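Metallo-beta-lactamase domain-containing protein 1 (Thermotoga maritima, PDB 1ZTC) probably hydrolyses RNA as a metal-dependent endoribonuclease of the metallo-beta-lactamase superfamily, and binds nickel here. Local coordinates at residues A[16-21]-A[37-42]; A[45-50]-A[76-81]. One frame throughout, in Å; residues are numbered along the deposited sequence. Where two conformers were deposited one is given.

Interaction 1: residues A[16-21]-A[37-42]; sequences KILVTG and VVYLEH
Lys16 and Tyr39 form a hydrogen-bonded pair between two antiparallel strands, 16-19 and 37-42, whose N-to-C directions lie 145° apart. Lys16 N reaches Tyr39 O at 2.9 Å, nearly straight, and Tyr39 N returns the bond to Lys16 O. Ile17 and Val38 follow as a non-hydrogen-bonded pair, and then the register slips by one residue. Leu18 and Val19 both face Val37, and Val37 O receives Leu18 N at 2.8 Å and, weakly, Val19 N at 3.4 Å. Val37 N closes the ladder on Val19 O. Leu18 makes the slip possible with a nearly helical backbone, psi -35°.

The bulge turns the side chain of Leu18 toward the neighbouring strand. Its CG lies anti to the carbonyl carbon (chi1 -57°) and comes 3.7 Å from Tyr39 CB, while CD1 meets Val37 CG1 at 4.1 Å. Val19, on the same face as Val37, brings its CB within 3.9 Å of Val37 CG2; beta-branched valines suit this extended, buried place. Lys16 CB sits at the edge of the Tyr39 ring, and the rest of the lysine leads away from the strand. At the far end of the ring, Tyr39 OH donates to Glu41 OE2 at 2.7 Å, using the anti lone pair of that oxygen, so the polar tip of a buried aromatic is satisfied. Helix 57-67 packs over this face, with Phe64 on Leu18 and Leu67 on Tyr39.

Two residues opposite one make this a classic beta bulge, in an edge strand, 13-19, of a mixed sheet of the metallo-beta-lactamase fold.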
loop_
_atom_site.group_PDB
_atom_site.type_symbol
_atom_site.label_atom_id
_atom_site.label_comp_id
_atom_site.label_asym_id
_atom_site.label_seq_id
_atom_site.Cartn_x
_atom_site.Cartn_y
_atom_site.Cartn_z
ATOM N N LYS A 16 14.408 19.332 -9.867
ATOM C CA LYS A 16 13.326 19.161 -8.930
ATOM C C LYS A 16 12.962 17.681 -8.878
ATOM O O LYS A 16 12.782 17.039 -9.910
ATOM C CB LYS A 16 12.121 19.995 -9.330
ATOM C CG LYS A 16 11.049 20.081 -8.202
ATOM C CD LYS A 16 9.827 20.943 -8.585
ATOM C CE LYS A 16 8.774 21.101 -7.447
ATOM N NZ LYS A 16 9.360 21.467 -6.113
ATOM N N ILE A 17 12.871 17.135 -7.667
ATOM C CA ILE A 17 12.383 15.785 -7.476
ATOM C C ILE A 17 10.863 15.858 -7.329
ATOM O O ILE A 17 10.352 16.327 -6.320
ATOM C CB ILE A 17 13.058 15.095 -6.278
ATOM C CG1 ILE A 17 14.572 14.971 -6.546
ATOM C CG2 ILE A 17 12.490 13.686 -6.080
ATOM C CD1 ILE A 17 15.402 14.634 -5.324
ATOM N N LEU A 18 10.138 15.422 -8.354
ATOM C CA LEU A 18 8.694 15.533 -8.358
ATOM C C LEU A 18 8.030 14.501 -7.451
ATOM O O LEU A 18 6.991 14.761 -6.827
ATOM C CB LEU A 18 8.169 15.366 -9.778
ATOM C CG LEU A 18 8.715 16.323 -10.823
ATOM C CD1 LEU A 18 7.894 16.201 -12.081
ATOM C CD2 LEU A 18 8.735 17.780 -10.313
ATOM N N VAL A 19 8.633 13.331 -7.401
ATOM C CA VAL A 19 8.167 12.199 -6.620
ATOM C C VAL A 19 9.390 11.473 -6.066
ATOM O O VAL A 19 10.306 11.170 -6.810
ATOM C CB VAL A 19 7.432 11.198 -7.555
ATOM C CG1 VAL A 19 7.130 9.874 -6.873
ATOM C CG2 VAL A 19 6.186 11.844 -8.190
ATOM N N THR A 20 9.388 11.165 -4.778
ATOM C CA THR A 20 10.313 10.158 -4.249
ATOM C C THR A 20 9.595 8.818 -4.238
ATOM O O THR A 20 8.470 8.676 -3.742
ATOM C CB THR A 20 10.909 10.471 -2.845
ATOM O OG1 THR A 20 9.868 10.521 -1.900
ATOM C CG2 THR A 20 11.638 11.791 -2.853
ATOM N N GLY A 21 10.252 7.827 -4.821
ATOM C CA GLY A 21 9.630 6.544 -5.095
ATOM C C GLY A 21 9.495 5.659 -3.895
ATOM O O GLY A 21 10.029 5.945 -2.823
ATOM N N VAL A 37 10.665 10.330 -9.586
ATOM C CA VAL A 37 10.548 11.086 -10.834
ATOM C C VAL A 37 11.345 12.394 -10.676
ATOM O O VAL A 37 11.113 13.190 -9.775
ATOM C CB VAL A 37 9.097 11.444 -11.197
ATOM C CG1 VAL A 37 9.030 12.240 -12.535
ATOM C CG2 VAL A 37 8.259 10.203 -11.274
ATOM N N VAL A 38 12.294 12.562 -11.577
ATOM C CA VAL A 38 13.223 13.680 -11.602
ATOM C C VAL A 38 12.889 14.572 -12.792
ATOM O O VAL A 38 12.684 14.089 -13.912
ATOM C CB VAL A 38 14.681 13.141 -11.715
ATOM C CG1 VAL A 38 15.657 14.205 -12.120
ATOM C CG2 VAL A 38 15.078 12.526 -10.362
ATOM N N TYR A 39 12.829 15.870 -12.514
ATOM C CA TYR A 39 12.555 16.884 -13.499
ATOM C C TYR A 39 13.743 17.845 -13.560
ATOM O O TYR A 39 14.269 18.254 -12.519
ATOM C CB TYR A 39 11.299 17.644 -13.104
ATOM C CG TYR A 39 10.949 18.828 -13.998
ATOM C CD1 TYR A 39 10.442 18.634 -15.267
ATOM C CD2 TYR A 39 11.105 20.135 -13.553
ATOM C CE1 TYR A 39 10.112 19.680 -16.064
ATOM C CE2 TYR A 39 10.764 21.205 -14.363
ATOM C CZ TYR A 39 10.251 20.965 -15.615
ATOM O OH TYR A 39 9.896 22.005 -16.450
ATOM N N LEU A 40 14.169 18.170 -14.781
ATOM C CA LEU A 40 15.284 19.077 -15.008
ATOM C C LEU A 40 14.916 20.121 -16.036
ATOM O O LEU A 40 14.291 19.802 -17.049
ATOM C CB LEU A 40 16.498 18.321 -15.525
ATOM C CG LEU A 40 17.025 17.193 -14.653
ATOM C CD1 LEU A 40 17.868 16.240 -15.484
ATOM C CD2 LEU A 40 17.857 17.768 -13.507
ATOM N N GLU A 41 15.307 21.362 -15.774
ATOM C CA GLU A 41 15.183 22.429 -16.744
ATOM C C GLU A 41 16.574 22.902 -17.143
ATOM O O GLU A 41 17.392 23.227 -16.287
ATOM C CB GLU A 41 14.381 23.613 -16.168
ATOM C CG GLU A 41 12.890 23.355 -16.086
ATOM C CD GLU A 41 12.068 24.561 -15.606
ATOM O OE1 GLU A 41 12.681 25.638 -15.346
ATOM O OE2 GLU A 41 10.809 24.411 -15.497
ATOM N N HIS A 42 16.826 22.928 -18.445
ATOM C CA HIS A 42 18.077 23.404 -19.004
ATOM C C HIS A 42 17.778 24.047 -20.334
ATOM O O HIS A 42 17.237 23.401 -21.226
ATOM C CB HIS A 42 19.041 22.245 -19.215
ATOM C CG HIS A 42 20.329 22.642 -19.858
ATOM N ND1 HIS A 42 21.277 23.410 -19.212
ATOM C CD2 HIS A 42 20.821 22.389 -21.096
ATOM C CE1 HIS A 42 22.306 23.592 -20.019
ATOM N NE2 HIS A 42 22.052 22.989 -21.169
#

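Interaction 2: residues A[45-50]-A[76-81]; sequences RRIIID and DVLFTH. With NI (nickel (II) ion), chain F.
Asp50 OD2 accepts the hydroxyl of Thr80 at 2.7 Å from OG1, through its syn lone pair, and also bonds ND1 of His86, a ligand of one nickel ion. The other oxygen, OD1, takes Thr80 N at 2.9 Å, so the carboxylate straps the loop following strand 76-78, the second strand of a beta-alpha-beta crossover through helix 57-67. Threonine suits the place because OG1, set between the backbone N and the carbonyl carbon (chi1 59°), gives its proton to Asp50 and accepts His81 ND1.

Upstream the strands run parallel: Ile48 N bonds Asp76 O, Leu78 N bonds Ile48 O, and Asp50 N bonds Leu78 O. Branched aliphatic residues make up most of both faces, Ile47, Ile49 and Leu78 on one and Ile48 and Val77 on the other; Ile47 CG2 presses on Leu78 CD1 at 3.4 Å, tighter than usual, and Phe159 covers Ile49 and Leu78. At the start of the ladder Arg45 NH2 forms a salt bridge with Asp76 OD1, 2.8 Å, which Tyr99 OH also bonds.

Thr80 OG1 lies in the ring plane of His81, a second-shell contact that fixes the rotation of the imidazole; the other ring nitrogen, NE2, binds the other nickel ion at 2.1 Å, together with His83, His152, Asp174 and two waters.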
loop_
_atom_site.group_PDB
_atom_site.type_symbol
_atom_site.label_atom_id
_atom_site.label_comp_id
_atom_site.label_asym_id
_atom_site.label_seq_id
_atom_site.Cartn_x
_atom_site.Cartn_y
_atom_site.Cartn_z
ATOM N N ARG A 45 14.887 23.055 -22.646
ATOM C CA ARG A 45 14.544 21.664 -22.441
ATOM C C ARG A 45 13.857 21.464 -21.097
ATOM O O ARG A 45 14.239 22.036 -20.077
ATOM C CB ARG A 45 15.792 20.786 -22.528
ATOM C CG ARG A 45 16.678 21.040 -23.733
ATOM C CD ARG A 45 15.956 20.926 -25.052
ATOM N NE ARG A 45 15.868 19.549 -25.517
ATOM C CZ ARG A 45 15.241 19.172 -26.632
ATOM N NH1 ARG A 45 14.640 20.063 -27.418
ATOM N NH2 ARG A 45 15.212 17.890 -26.967
ATOM N N ARG A 46 12.824 20.634 -21.119
ATOM C CA ARG A 46 12.136 20.216 -19.927
ATOM C C ARG A 46 12.199 18.691 -19.905
ATOM O O ARG A 46 11.569 18.000 -20.717
ATOM C CB ARG A 46 10.720 20.774 -19.932
ATOM C CG ARG A 46 10.730 22.280 -19.652
ATOM C CD ARG A 46 9.397 22.940 -19.902
ATOM N NE ARG A 46 9.014 22.835 -21.317
ATOM C CZ ARG A 46 9.439 23.629 -22.310
ATOM N NH1 ARG A 46 10.300 24.627 -22.081
ATOM N NH2 ARG A 46 9.000 23.414 -23.553
ATOM N N ILE A 47 13.001 18.190 -18.967
ATOM C CA ILE A 47 13.515 16.837 -19.004
ATOM C C ILE A 47 12.988 16.040 -17.827
ATOM O O ILE A 47 13.025 16.494 -16.674
ATOM C CB ILE A 47 15.059 16.851 -18.933
ATOM C CG1 ILE A 47 15.641 17.761 -20.028
ATOM C CG2 ILE A 47 15.623 15.437 -19.004
ATOM C CD1 ILE A 47 17.039 18.262 -19.737
ATOM N N ILE A 48 12.504 14.840 -18.117
ATOM C CA ILE A 48 12.143 13.893 -17.057
ATOM C C ILE A 48 13.033 12.659 -17.108
ATOM O O ILE A 48 13.218 12.056 -18.159
ATOM C CB ILE A 48 10.649 13.490 -17.141
ATOM C CG1 ILE A 48 9.796 14.712 -16.787
ATOM C CG2 ILE A 48 10.351 12.309 -16.182
ATOM C CD1 ILE A 48 8.329 14.585 -17.058
ATOM N N ILE A 49 13.553 12.266 -15.951
ATOM C CA ILE A 49 14.231 10.980 -15.822
ATOM C C ILE A 49 13.360 10.073 -14.975
ATOM O O ILE A 49 13.085 10.399 -13.812
ATOM C CB ILE A 49 15.628 11.116 -15.200
ATOM C CG1 ILE A 49 16.492 12.066 -16.048
ATOM C CG2 ILE A 49 16.313 9.768 -15.121
ATOM C CD1 ILE A 49 17.918 12.278 -15.493
ATOM N N ASP A 50 12.936 8.952 -15.575
ATOM C CA ASP A 50 12.018 7.968 -14.983
ATOM C C ASP A 50 10.677 8.619 -14.641
ATOM O O ASP A 50 10.483 9.058 -13.514
ATOM C CB ASP A 50 12.641 7.268 -13.770
ATOM C CG ASP A 50 13.679 6.223 -14.167
ATOM O OD1 ASP A 50 13.882 6.032 -15.388
ATOM O OD2 ASP A 50 14.273 5.584 -13.272
ATOM N N ASP A 76 12.073 15.890 -23.299
ATOM C CA ASP A 76 13.008 14.771 -23.227
ATOM C C ASP A 76 12.672 13.890 -22.041
ATOM O O ASP A 76 12.401 14.390 -20.943
ATOM C CB ASP A 76 14.458 15.259 -23.084
ATOM C CG ASP A 76 14.886 16.203 -24.205
ATOM O OD1 ASP A 76 15.429 15.722 -25.224
ATOM O OD2 ASP A 76 14.669 17.422 -24.075
ATOM N N VAL A 77 12.706 12.578 -22.259
ATOM C CA VAL A 77 12.461 11.618 -21.189
ATOM C C VAL A 77 13.502 10.520 -21.266
ATOM O O VAL A 77 13.656 9.882 -22.316
ATOM C CB VAL A 77 11.041 10.995 -21.272
ATOM C CG1 VAL A 77 10.847 9.923 -20.197
ATOM C CG2 VAL A 77 9.995 12.078 -21.125
ATOM N N LEU A 78 14.234 10.337 -20.171
ATOM C CA LEU A 78 15.266 9.307 -20.090
ATOM C C LEU A 78 14.854 8.216 -19.100
ATOM O O LEU A 78 14.208 8.491 -18.077
ATOM C CB LEU A 78 16.609 9.916 -19.690
ATOM C CG LEU A 78 17.127 11.031 -20.603
ATOM C CD1 LEU A 78 16.598 12.388 -20.187
ATOM C CD2 LEU A 78 18.631 11.059 -20.582
ATOM N N PHE A 79 15.227 6.984 -19.426
ATOM C CA PHE A 79 14.925 5.836 -18.591
ATOM C C PHE A 79 16.184 5.200 -18.038
ATOM O O PHE A 79 17.095 4.851 -18.782
ATOM C CB PHE A 79 14.185 4.748 -19.379
ATOM C CG PHE A 79 12.934 5.215 -20.079
ATOM C CD1 PHE A 79 11.908 5.832 -19.368
ATOM C CD2 PHE A 79 12.755 4.967 -21.437
ATOM C CE1 PHE A 79 10.742 6.240 -20.002
ATOM C CE2 PHE A 79 11.604 5.375 -22.076
ATOM C CZ PHE A 79 10.579 6.007 -21.347
ATOM N N THR A 80 16.219 4.999 -16.728
ATOM C CA THR A 80 17.234 4.137 -16.151
ATOM C C THR A 80 17.096 2.745 -16.738
ATOM O O THR A 80 18.072 2.142 -17.152
ATOM C CB THR A 80 17.164 4.095 -14.625
ATOM O OG1 THR A 80 15.885 3.628 -14.192
ATOM C CG2 THR A 80 17.452 5.478 -14.069
ATOM N N HIS A 81 15.865 2.250 -16.814
ATOM C CA HIS A 81 15.628 0.980 -17.434
ATOM C C HIS A 81 14.153 0.749 -17.725
ATOM O O HIS A 81 13.296 1.489 -17.252
ATOM C CB HIS A 81 16.174 -0.135 -16.548
ATOM C CG HIS A 81 15.475 -0.285 -15.239
ATOM N ND1 HIS A 81 15.371 0.738 -14.322
ATOM C CD2 HIS A 81 14.894 -1.364 -14.672
ATOM C CE1 HIS A 81 14.763 0.292 -13.246
ATOM N NE2 HIS A 81 14.453 -0.974 -13.439
HETATM NI NI NI F . 13.771 -2.353 -11.935
HETATM O O HOH W 1 11.770 -1.616 -11.438
HETATM O O HOH W 2 12.848 -3.681 -10.123
#

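Overall arrangement
From the N terminus, strand 13-19 is followed by the short strands 23-26 and 30-31, and interaction 1 closes that excursion when strand 37-42 returns alongside it. A tight turn then leads straight into strand 45-49, which pairs antiparallel with 37-42: Leu40 N lies 2.8 Å from Ile47 O. Interaction 2 comes next, closing the crossover through helix 57-67 with strand 76-78. The two loops are therefore in series, neither nested nor crossed, yet their centres are only about 9 Å apart. Together they lay down four adjacent strands of one mixed sheet, from its outer edge inward to the loop carrying metal-binding His81, with helix 57-67 across one face.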